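Local coordinates for armadillo repeat protein arm00016 (Synthetic construct, PDB 4D4E), which is a computationally designed, de novo armadillo repeat scaffold, probably intended to bind extended peptides in a modular, repeat-by-repeat way, at residues P225-L230 with K240-A245; N164-N169 with I204-A209; L146-S151 with L185-D190. All coordinates share one frame; numbering follows the deposited sequence. Where two conformers were deposited one is given.

All three contacts lie in the C-terminal half of an all-helical armadillo stack. Their centres are about 16 to 17 Å apart. Along the chain, interactions 2 and 3 interleave: 146-151 comes first, then 164-169, 185-190 and 204-209. Interaction 1 follows both. Interaction 2 joins helix 152-166 to helix 194-208. Interaction 3 joins the loop after helix 140-146 to helix 182-187. Interaction 1 packs helix 223-229 on helix 236-248. Leu189 of 185-190 touches Ala226, Leu227 and Leu230 of interaction 1 and Ile204 of interaction 2. The contacts thus share one continuous apolar core along the solenoid.

Interaction 1 (P225-L230 with K240-A245); sequences PALEKL and KNAQAA
The last helical hairpin of the armadillo stack holds this contact, where helix 223-229 packs on helix 236-248. The backbones come close: the CA atoms of Leu227 and Ala242 are 5.5 Å apart. Two alanines on the second helix make this possible. The methyl CB of Ala242 meets CB of Leu230 at 3.7 Å. The same methyl lies 3.8 Å from the carbonyl oxygen O of Leu227. One turn further on, CB of Ala245 faces the forked end of Leu227. It is 3.9 Å from Leu227 CD2 and 4.0 Å from Leu227 CD1, so both methyls of the fork share one alanine. Leu227 has CG beside its backbone N and anti to the carbonyl carbon (chi1 -74°), which places the fork against the Ala245 methyl. No hydrogen bond crosses between the segments; the touching side chains are all buried and apolar. Leu189 of segment 185-190 touches Leu227 and Leu230. Val201 of helix 194-208 also touches Leu230. Small alanines of helix 236-248 against leucines of the neighbouring segment give the close packing of an armadillo repeat core, here at the C-terminal end of the solenoid.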
ATOM      1  N   PRO A 225      11.589  14.462  19.271  1.00 28.85           N
ATOM      2  CA  PRO A 225      13.026  14.240  19.302  1.00 29.67           C
ATOM      3  C   PRO A 225      13.506  13.415  18.139  1.00 31.85           C
ATOM      4  O   PRO A 225      14.674  13.539  17.755  1.00 30.20           O
ATOM      5  CB  PRO A 225      13.232  13.391  20.577  1.00 28.22           C
ATOM      6  CG  PRO A 225      12.055  13.701  21.426  1.00 30.06           C
ATOM      7  CD  PRO A 225      10.923  13.873  20.465  1.00 29.24           C
ATOM      8  N   ALA A 226      12.607  12.574  17.596  1.00 31.34           N
ATOM      9  CA  ALA A 226      12.939  11.650  16.538  1.00 29.22           C
ATOM     10  C   ALA A 226      13.017  12.431  15.257  1.00 29.33           C
ATOM     11  O   ALA A 226      13.907  12.187  14.440  1.00 30.18           O
ATOM     12  CB  ALA A 226      11.922  10.526  16.493  1.00 27.24           C
ATOM     13  N   LEU A 227      12.178  13.469  15.140  1.00 27.93           N
ATOM     14  CA  LEU A 227      12.257  14.364  13.993  1.00 27.73           C
ATOM     15  C   LEU A 227      13.477  15.271  14.076  1.00 27.75           C
ATOM     16  O   LEU A 227      14.133  15.484  13.064  1.00 30.46           O
ATOM     17  CB  LEU A 227      11.002  15.187  13.808  1.00 27.52           C
ATOM     18  CG  LEU A 227       9.761  14.445  13.238  1.00 26.68           C
ATOM     19  CD1 LEU A 227       8.537  15.326  13.425  1.00 24.54           C
ATOM     20  CD2 LEU A 227       9.906  14.013  11.781  1.00 26.12           C
ATOM     21  N   GLU A 228      13.748  15.821  15.256  1.00 28.69           N
ATOM     22  CA  GLU A 228      14.946  16.614  15.478  1.00 29.05           C
ATOM     23  C   GLU A 228      16.260  15.863  15.191  1.00 26.80           C
ATOM     24  O   GLU A 228      17.144  16.408  14.542  1.00 24.92           O
ATOM     25  CB  GLU A 228      14.949  17.175  16.867  1.00 30.91           C
ATOM     26  CG  GLU A 228      14.067  18.388  16.983  1.00 31.47           C
ATOM     27  CD  GLU A 228      14.377  19.181  18.225  1.00 38.38           C
ATOM     28  OE1 GLU A 228      15.294  18.767  19.026  1.00 37.98           O
ATOM     29  OE2 GLU A 228      13.703  20.218  18.380  1.00 35.65           O
ATOM     30  N   LYS A 229      16.373  14.611  15.635  1.00 28.81           N
ATOM     31  CA  LYS A 229      17.529  13.736  15.244  1.00 30.10           C
ATOM     32  C   LYS A 229      17.811  13.695  13.718  1.00 30.18           C
ATOM     33  O   LYS A 229      18.963  13.773  13.306  1.00 28.24           O
ATOM     34  CB  LYS A 229      17.349  12.344  15.805  1.00 33.70           C
ATOM     35  CG  LYS A 229      18.490  11.360  15.532  1.00 42.15           C
ATOM     36  CD  LYS A 229      18.645  10.410  16.730  1.00 45.86           C
ATOM     37  CE  LYS A 229      19.911   9.558  16.684  1.00 50.84           C
ATOM     38  NZ  LYS A 229      19.627   8.384  15.827  1.00 52.99           N
ATOM     39  N   LEU A 230      16.750  13.625  12.898  1.00 28.00           N
ATOM     40  CA  LEU A 230      16.842  13.570  11.434  1.00 28.56           C
ATOM     41  C   LEU A 230      17.332  14.854  10.849  1.00 29.79           C
ATOM     42  O   LEU A 230      17.725  14.894   9.674  1.00 26.90           O
ATOM     43  CB  LEU A 230      15.482  13.234  10.822  1.00 26.64           C
ATOM     44  CG  LEU A 230      14.998  11.825  11.114  1.00 26.69           C
ATOM     45  CD1 LEU A 230      13.554  11.660  10.667  1.00 27.21           C
ATOM     46  CD2 LEU A 230      15.877  10.825  10.393  1.00 26.87           C
ATOM     47  N   LYS A 240      15.358  17.841   5.361  1.00 30.71           N
ATOM     48  CA  LYS A 240      14.448  18.855   4.903  1.00 34.96           C
ATOM     49  C   LYS A 240      12.994  18.443   5.130  1.00 31.87           C
ATOM     50  O   LYS A 240      12.191  19.214   5.646  1.00 27.93           O
ATOM     51  CB  LYS A 240      14.666  19.047   3.412  1.00 40.45           C
ATOM     52  CG  LYS A 240      15.723  20.082   3.106  1.00 49.19           C
ATOM     53  CD  LYS A 240      16.087  20.029   1.640  1.00 54.00           C
ATOM     54  CE  LYS A 240      16.800  21.311   1.258  1.00 65.57           C
ATOM     55  NZ  LYS A 240      17.118  21.294  -0.194  1.00 71.46           N
ATOM     56  N   ASN A 241      12.678  17.202   4.757  1.00 31.29           N
ATOM     57  CA  ASN A 241      11.365  16.625   5.059  1.00 29.10           C
ATOM     58  C   ASN A 241      11.048  16.646   6.533  1.00 30.63           C
ATOM     59  O   ASN A 241       9.919  16.953   6.900  1.00 29.10           O
ATOM     60  CB  ASN A 241      11.281  15.222   4.507  1.00 29.95           C
ATOM     61  CG  ASN A 241      11.400  15.224   2.985  1.00 32.35           C
ATOM     62  OD1 ASN A 241      11.448  16.295   2.391  1.00 33.28           O
ATOM     63  ND2 ASN A 241      11.486  14.066   2.376  1.00 32.68           N
ATOM     64  N   ALA A 242      12.066  16.384   7.366  1.00 27.49           N
ATOM     65  CA  ALA A 242      11.928  16.288   8.826  1.00 28.49           C
ATOM     66  C   ALA A 242      11.654  17.636   9.404  1.00 30.68           C
ATOM     67  O   ALA A 242      10.920  17.786  10.386  1.00 26.78           O
ATOM     68  CB  ALA A 242      13.203  15.774   9.437  1.00 28.46           C
ATOM     69  N   GLN A 243      12.285  18.630   8.810  1.00 34.11           N
ATOM     70  CA  GLN A 243      12.067  19.966   9.269  1.00 39.15           C
ATOM     71  C   GLN A 243      10.674  20.467   8.866  1.00 34.99           C
ATOM     72  O   GLN A 243       9.983  21.088   9.664  1.00 35.03           O
ATOM     73  CB  GLN A 243      13.142  20.892   8.749  1.00 42.57           C
ATOM     74  CG  GLN A 243      13.275  22.016   9.739  1.00 53.30           C
ATOM     75  CD  GLN A 243      13.667  23.281   9.066  1.00 64.36           C
ATOM     76  OE1 GLN A 243      14.815  23.445   8.669  1.00 68.44           O
ATOM     77  NE2 GLN A 243      12.716  24.194   8.928  1.00 68.46           N
ATOM     78  N   ALA A 244      10.277  20.172   7.636  1.00 36.05           N
ATOM     79  CA  ALA A 244       8.926  20.495   7.178  1.00 37.02           C
ATOM     80  C   ALA A 244       7.866  19.778   8.044  1.00 36.74           C
ATOM     81  O   ALA A 244       6.793  20.311   8.228  1.00 35.89           O
ATOM     82  CB  ALA A 244       8.741  20.137   5.698  1.00 38.41           C
ATOM     83  N   ALA A 245       8.167  18.581   8.563  1.00 30.57           N
ATOM     84  CA  ALA A 245       7.262  17.904   9.524  1.00 30.63           C
ATOM     85  C   ALA A 245       7.187  18.598  10.867  1.00 33.51           C
ATOM     86  O   ALA A 245       6.108  18.646  11.505  1.00 35.48           O
ATOM     87  CB  ALA A 245       7.661  16.433   9.728  1.00 29.34           C
TER

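Interaction 2 (N164-N169 with I204-A209); sequences NIAAGN and IANIAA
Ala166 and Asn206 bring together the C-terminal ends of helices 152-166 and 194-208, two long helices that pack side by side in the armadillo stack. Their CA atoms are 5.7 Å apart. The tight part of the contact is built on Ala166. Its methyl CB sits 3.8 Å from CB of Asn206. It also lies 4.0 Å from CG1 of Ile207, so one small group fills the angle between two neighbouring side chains. The carbonyl oxygen O of Ala166 approaches CB of Asn206 at 3.2 Å. This is a close van der Waals approach, not a hydrogen bond. Ile207 reaches the alanine through its longer branch: CG1 lies beside the backbone N, anti to the carbonyl carbon (chi1 -60°). Ala166 and Ile207 are buried. Leu182 and Leu185 of helix 182-187 and Leu218 of helix 212-221 also touch Ile207, which ties this side of the contact to the apolar core.

The other side is looser and more open. Ala167 is exposed and Asn206 partly exposed. The Asn206 amide lies beside the Ala167 backbone. No hydrogen bond crosses the contact. Segment 164-169 leaves its helix at this point. Gly168 N still bonds to Ile165 O, and Asn169 then caps the following helix with OD1 on Gln172 N. Another asparagine, Asn164 of helix 152-166, bonds through its ND2 to Ala121 O of helix 110-124. Across this contact, ND2 of Asn206 is 3.8 Å from Ala167 N and 4.2 Å from the Ala167 methyl CB.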
ATOM      1  N   ASN A 164       0.075   6.973   2.883  1.00 27.03           N
ATOM      2  CA  ASN A 164      -1.032   7.244   1.946  1.00 26.88           C
ATOM      3  C   ASN A 164      -2.391   7.349   2.663  1.00 26.04           C
ATOM      4  O   ASN A 164      -3.182   8.229   2.375  1.00 27.80           O
ATOM      5  CB  ASN A 164      -1.121   6.207   0.836  1.00 25.52           C
ATOM      6  CG  ASN A 164       0.058   6.249  -0.086  1.00 25.43           C
ATOM      7  OD1 ASN A 164       0.851   7.136   0.027  1.00 26.22           O
ATOM      8  ND2 ASN A 164       0.190   5.275  -0.990  1.00 25.32           N
ATOM      9  N   ILE A 165      -2.640   6.457   3.603  1.00 24.21           N
ATOM     10  CA  ILE A 165      -3.832   6.571   4.419  1.00 25.04           C
ATOM     11  C   ILE A 165      -3.863   7.887   5.263  1.00 25.71           C
ATOM     12  O   ILE A 165      -4.913   8.595   5.320  1.00 24.94           O
ATOM     13  CB  ILE A 165      -4.033   5.284   5.275  1.00 24.96           C
ATOM     14  CG1 ILE A 165      -4.393   4.059   4.400  1.00 24.75           C
ATOM     15  CG2 ILE A 165      -5.199   5.447   6.227  1.00 23.35           C
ATOM     16  CD1 ILE A 165      -3.950   2.752   5.052  1.00 22.93           C
ATOM     17  N   ALA A 166      -2.711   8.233   5.871  1.00 25.45           N
ATOM     18  CA  ALA A 166      -2.567   9.448   6.663  1.00 25.06           C
ATOM     19  C   ALA A 166      -2.901  10.743   5.873  1.00 25.82           C
ATOM     20  O   ALA A 166      -3.207  11.783   6.492  1.00 26.85           O
ATOM     21  CB  ALA A 166      -1.139   9.528   7.235  1.00 22.27           C
ATOM     22  N   ALA A 167      -2.860  10.666   4.532  1.00 25.62           N
ATOM     23  CA  ALA A 167      -3.284  11.780   3.644  1.00 24.79           C
ATOM     24  C   ALA A 167      -4.818  11.855   3.525  1.00 24.29           C
ATOM     25  O   ALA A 167      -5.308  12.712   2.867  1.00 24.61           O
ATOM     26  CB  ALA A 167      -2.700  11.640   2.221  1.00 24.50           C
ATOM     27  N   GLY A 168      -5.564  10.982   4.182  1.00 24.51           N
ATOM     28  CA  GLY A 168      -7.021  11.016   4.053  1.00 26.07           C
ATOM     29  C   GLY A 168      -7.650  12.058   4.983  1.00 28.19           C
ATOM     30  O   GLY A 168      -7.019  13.098   5.313  1.00 27.29           O
ATOM     31  N   ASN A 169      -8.902  11.795   5.362  1.00 27.82           N
ATOM     32  CA  ASN A 169      -9.756  12.796   6.019  1.00 28.70           C
ATOM     33  C   ASN A 169      -9.589  12.654   7.514  1.00 29.07           C
ATOM     34  O   ASN A 169      -8.911  11.711   7.978  1.00 27.89           O
ATOM     35  CB  ASN A 169     -11.206  12.661   5.520  1.00 27.11           C
ATOM     36  CG  ASN A 169     -11.909  11.392   5.996  1.00 27.75           C
ATOM     37  OD1 ASN A 169     -11.678  10.897   7.114  1.00 27.01           O
ATOM     38  ND2 ASN A 169     -12.884  10.933   5.199  1.00 28.46           N
ATOM     39  N   ILE A 204       3.694  11.218   9.395  1.00 27.01           N
ATOM     40  CA  ILE A 204       3.703  12.037  10.551  1.00 29.17           C
ATOM     41  C   ILE A 204       3.430  13.499  10.204  1.00 32.73           C
ATOM     42  O   ILE A 204       2.614  14.129  10.864  1.00 32.29           O
ATOM     43  CB  ILE A 204       5.004  11.803  11.330  1.00 31.18           C
ATOM     44  CG1 ILE A 204       4.952  10.421  11.943  1.00 28.91           C
ATOM     45  CG2 ILE A 204       5.242  12.907  12.391  1.00 33.36           C
ATOM     46  CD1 ILE A 204       6.158  10.121  12.787  1.00 34.53           C
ATOM     47  N   ALA A 205       4.042  14.021   9.153  1.00 31.40           N
ATOM     48  CA  ALA A 205       3.639  15.351   8.659  1.00 33.30           C
ATOM     49  C   ALA A 205       2.113  15.474   8.294  1.00 33.58           C
ATOM     50  O   ALA A 205       1.479  16.496   8.559  1.00 33.56           O
ATOM     51  CB  ALA A 205       4.508  15.745   7.481  1.00 32.49           C
ATOM     52  N   ASN A 206       1.544  14.434   7.692  1.00 33.49           N
ATOM     53  CA  ASN A 206       0.079  14.405   7.408  1.00 33.52           C
ATOM     54  C   ASN A 206      -0.815  14.473   8.649  1.00 32.96           C
ATOM     55  O   ASN A 206      -1.813  15.191   8.661  1.00 37.53           O
ATOM     56  CB  ASN A 206      -0.321  13.177   6.566  1.00 30.98           C
ATOM     57  CG  ASN A 206       0.224  13.224   5.172  1.00 33.02           C
ATOM     58  OD1 ASN A 206       0.177  14.268   4.535  1.00 40.08           O
ATOM     59  ND2 ASN A 206       0.717  12.068   4.652  1.00 35.39           N
ATOM     60  N   ILE A 207      -0.454  13.691   9.663  1.00 30.91           N
ATOM     61  CA  ILE A 207      -1.159  13.596  10.938  1.00 32.70           C
ATOM     62  C   ILE A 207      -1.047  14.907  11.727  1.00 35.79           C
ATOM     63  O   ILE A 207      -2.026  15.365  12.396  1.00 33.29           O
ATOM     64  CB  ILE A 207      -0.637  12.347  11.737  1.00 33.32           C
ATOM     65  CG1 ILE A 207      -0.902  11.066  10.915  1.00 30.56           C
ATOM     66  CG2 ILE A 207      -1.323  12.237  13.097  1.00 32.28           C
ATOM     67  CD1 ILE A 207      -0.203   9.795  11.382  1.00 31.54           C
ATOM     68  N   ALA A 208       0.151  15.505  11.654  1.00 32.56           N
ATOM     69  CA  ALA A 208       0.418  16.772  12.326  1.00 35.71           C
ATOM     70  C   ALA A 208      -0.440  17.947  11.801  1.00 37.94           C
ATOM     71  O   ALA A 208      -0.809  18.816  12.569  1.00 39.27           O
ATOM     72  CB  ALA A 208       1.903  17.118  12.247  1.00 33.13           C
ATOM     73  N   ALA A 209      -0.734  17.959  10.500  1.00 41.89           N
ATOM     74  CA  ALA A 209      -1.712  18.878   9.880  1.00 48.44           C
ATOM     75  C   ALA A 209      -3.175  18.845  10.468  1.00 55.40           C
ATOM     76  O   ALA A 209      -3.936  19.825  10.348  1.00 53.38           O
ATOM     77  CB  ALA A 209      -1.744  18.625   8.370  1.00 42.83           C
TER

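Interaction 3 (L146-S151 with L185-D190); sequences LLDDAS and LVKLLD
The loop 146-151 and the segment 185-190 approach with the CA atoms of Leu147 and Leu185 7.6 Å apart, a spacing bridged by side chains. The loop links helix 140-146 to helix 152-166 in the armadillo stack, and it meets helix 182-187. Leu147 carries the buried part. Its CD1 meets CD1 of Leu185 at 4.0 Å. Its CD2 lies 3.6 Å from CD2 of Leu188, and these two side chains cross at about a right angle. CD2 of Leu188 also reaches back to Leu147 CB at 3.9 Å, while CD1 of Leu188 rests 3.6 Å from the carbonyl oxygen O of Leu147. Leu188 was modelled in two conformers, so its details hold for one of them. Ala158 and Val159 of helix 152-166 also touch Leu147. With Leu147 cut back to an alanine, a gap would probably open beside Leu185 and Leu188, and their methyls would lose this packing partner.

The exposed edge is polar. Lys187 folds its chain, bent from chi2 onward, to bring its end near Asp148. With CG anti to its own backbone N (chi1 -163°), the Asp148 carboxylate comes near the end of the lysine. The resulting salt bridge is long: Asp148 OD1 is 3.8 Å from Lys187 NZ and slightly nearer the lysine carbon CE, at 3.6 Å.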
ATOM      1  N   LEU A 146       2.670  -4.936  10.126  1.00 30.93           N
ATOM      2  CA  LEU A 146       3.744  -5.104   9.199  1.00 32.70           C
ATOM      3  C   LEU A 146       4.791  -4.006   9.324  1.00 37.79           C
ATOM      4  O   LEU A 146       5.908  -4.189   8.838  1.00 35.44           O
ATOM      5  CB  LEU A 146       3.243  -5.253   7.777  1.00 31.39           C
ATOM      6  CG  LEU A 146       2.281  -6.424   7.563  1.00 32.48           C
ATOM      7  CD1 LEU A 146       1.634  -6.226   6.221  1.00 30.93           C
ATOM      8  CD2 LEU A 146       3.075  -7.727   7.600  1.00 30.50           C
ATOM      9  N   LEU A 147       4.446  -2.888   9.982  1.00 34.73           N
ATOM     10  CA  LEU A 147       5.430  -1.835  10.298  1.00 38.61           C
ATOM     11  C   LEU A 147       6.577  -2.324  11.158  1.00 43.82           C
ATOM     12  O   LEU A 147       7.640  -1.688  11.219  1.00 44.58           O
ATOM     13  CB  LEU A 147       4.803  -0.660  11.053  1.00 33.78           C
ATOM     14  CG  LEU A 147       3.847   0.194  10.237  1.00 33.51           C
ATOM     15  CD1 LEU A 147       3.383   1.333  11.095  1.00 31.31           C
ATOM     16  CD2 LEU A 147       4.549   0.672   8.963  1.00 30.03           C
ATOM     17  N   ASP A 148       6.348  -3.419  11.858  1.00 47.47           N
ATOM     18  CA  ASP A 148       7.411  -4.027  12.635  1.00 56.19           C
ATOM     19  C   ASP A 148       7.665  -5.471  12.191  1.00 62.08           C
ATOM     20  O   ASP A 148       7.261  -6.422  12.865  1.00 65.14           O
ATOM     21  CB  ASP A 148       7.050  -4.009  14.110  1.00 60.03           C
ATOM     22  CG  ASP A 148       8.246  -4.234  14.975  1.00 68.87           C
ATOM     23  OD1 ASP A 148       9.374  -3.922  14.525  1.00 70.78           O
ATOM     24  OD2 ASP A 148       8.072  -4.716  16.101  1.00 72.21           O
ATOM     25  N   ASP A 149       8.334  -5.634  11.061  1.00 63.95           N
ATOM     26  CA  ASP A 149       8.358  -6.946  10.418  1.00 67.85           C
ATOM     27  C   ASP A 149       9.670  -7.298   9.745  1.00 67.03           C
ATOM     28  O   ASP A 149      10.239  -6.489   8.989  1.00 64.90           O
ATOM     29  CB  ASP A 149       7.241  -7.041   9.388  1.00 65.40           C
ATOM     30  CG  ASP A 149       6.725  -8.450   9.229  1.00 70.39           C
ATOM     31  OD1 ASP A 149       6.161  -8.991  10.212  1.00 77.11           O
ATOM     32  OD2 ASP A 149       6.873  -9.010   8.120  1.00 63.19           O
ATOM     33  N   ALA A 150      10.095  -8.539   9.984  1.00 66.54           N
ATOM     34  CA  ALA A 150      11.408  -9.059   9.590  1.00 64.17           C
ATOM     35  C   ALA A 150      11.976  -8.523   8.254  1.00 67.97           C
ATOM     36  O   ALA A 150      13.201  -8.552   8.071  1.00 76.05           O
ATOM     37  CB  ALA A 150      11.409 -10.584   9.613  1.00 57.69           C
ATOM     38  N   SER A 151      11.127  -8.040   7.335  1.00 58.65           N
ATOM     39  CA  SER A 151      11.623  -7.704   6.001  1.00 51.43           C
ATOM     40  C   SER A 151      11.551  -6.227   5.693  1.00 50.00           C
ATOM     41  O   SER A 151      10.465  -5.665   5.768  1.00 48.02           O
ATOM     42  CB  SER A 151      10.870  -8.491   4.930  1.00 45.10           C
ATOM     43  OG  SER A 151      11.142  -7.933   3.644  1.00 45.05           O
ATOM     44  N   LEU A 185       5.331   4.302  13.872  1.00 26.74           N
ATOM     45  CA  LEU A 185       5.761   5.293  12.878  1.00 26.61           C
ATOM     46  C   LEU A 185       6.957   6.101  13.411  1.00 28.44           C
ATOM     47  O   LEU A 185       7.861   6.462  12.625  1.00 25.19           O
ATOM     48  CB  LEU A 185       4.609   6.225  12.525  1.00 24.26           C
ATOM     49  CG  LEU A 185       3.889   6.262  11.176  1.00 27.03           C
ATOM     50  CD1 LEU A 185       4.118   5.143  10.127  1.00 24.28           C
ATOM     51  CD2 LEU A 185       2.404   6.696  11.292  1.00 24.33           C
ATOM     52  N   VAL A 186       6.949   6.382  14.724  1.00 25.86           N
ATOM     53  CA  VAL A 186       8.007   7.145  15.394  1.00 28.79           C
ATOM     54  C   VAL A 186       9.327   6.341  15.453  1.00 29.45           C
ATOM     55  O   VAL A 186      10.420   6.863  15.208  1.00 28.53           O
ATOM     56  CB  VAL A 186       7.534   7.648  16.784  1.00 26.98           C
ATOM     57  CG1 VAL A 186       8.693   8.079  17.626  1.00 28.33           C
ATOM     58  CG2 VAL A 186       6.620   8.851  16.633  1.00 28.32           C
ATOM     59  N   LYS A 187       9.200   5.048  15.711  1.00 32.70           N
ATOM     60  CA  LYS A 187      10.296   4.078  15.630  1.00 31.89           C
ATOM     61  C   LYS A 187      10.956   4.023  14.201  1.00 29.93           C
ATOM     62  O   LYS A 187      12.166   4.101  14.064  1.00 27.33           O
ATOM     63  CB  LYS A 187       9.673   2.747  16.088  1.00 35.26           C
ATOM     64  CG  LYS A 187      10.559   1.541  16.324  1.00 41.56           C
ATOM     65  CD  LYS A 187      10.867   0.855  15.008  1.00 45.57           C
ATOM     66  CE  LYS A 187      10.696  -0.658  15.074  1.00 50.42           C
ATOM     67  NZ  LYS A 187      11.947  -1.329  15.492  1.00 52.37           N
ATOM     68  N   LEU A 188      10.132   3.982  13.152  1.00 26.56           N
ATOM     69  CA  LEU A 188      10.566   3.966  11.764  0.50 26.72           C
ATOM     70  C   LEU A 188      11.326   5.228  11.348  1.00 26.84           C
ATOM     71  O   LEU A 188      11.962   5.233  10.295  1.00 25.22           O
ATOM     72  CB  LEU A 188       9.354   3.792  10.840  0.50 27.09           C
ATOM     73  CG  LEU A 188       8.951   2.360  10.479  0.50 29.33           C
ATOM     74  CD1 LEU A 188       9.712   1.312  11.274  0.50 27.83           C
ATOM     75  CD2 LEU A 188       7.435   2.154  10.565  0.50 30.10           C
ATOM     76  N   LEU A 189      11.197   6.326  12.153  1.00 27.03           N
ATOM     77  CA  LEU A 189      12.034   7.567  11.961  1.00 25.25           C
ATOM     78  C   LEU A 189      13.511   7.246  12.271  1.00 24.39           C
ATOM     79  O   LEU A 189      14.436   8.039  11.954  1.00 25.73           O
ATOM     80  CB  LEU A 189      11.594   8.749  12.843  1.00 23.14           C
ATOM     81  CG  LEU A 189      10.158   9.270  12.659  1.00 23.97           C
ATOM     82  CD1 LEU A 189       9.807  10.367  13.666  1.00 26.07           C
ATOM     83  CD2 LEU A 189       9.985   9.733  11.244  1.00 21.25           C
ATOM     84  N   ASP A 190      13.763   6.117  12.903  1.00 27.13           N
ATOM     85  CA  ASP A 190      15.187   5.712  13.125  1.00 30.35           C
ATOM     86  C   ASP A 190      15.578   4.503  12.289  1.00 31.46           C
ATOM     87  O   ASP A 190      16.606   3.883  12.532  1.00 32.29           O
ATOM     88  CB  ASP A 190      15.428   5.398  14.576  1.00 30.20           C
ATOM     89  CG  ASP A 190      16.917   5.556  14.989  1.00 37.82           C
ATOM     90  OD1 ASP A 190      17.777   6.114  14.238  1.00 34.92           O
ATOM     91  OD2 ASP A 190      17.215   5.121  16.124  1.00 42.87           O
TER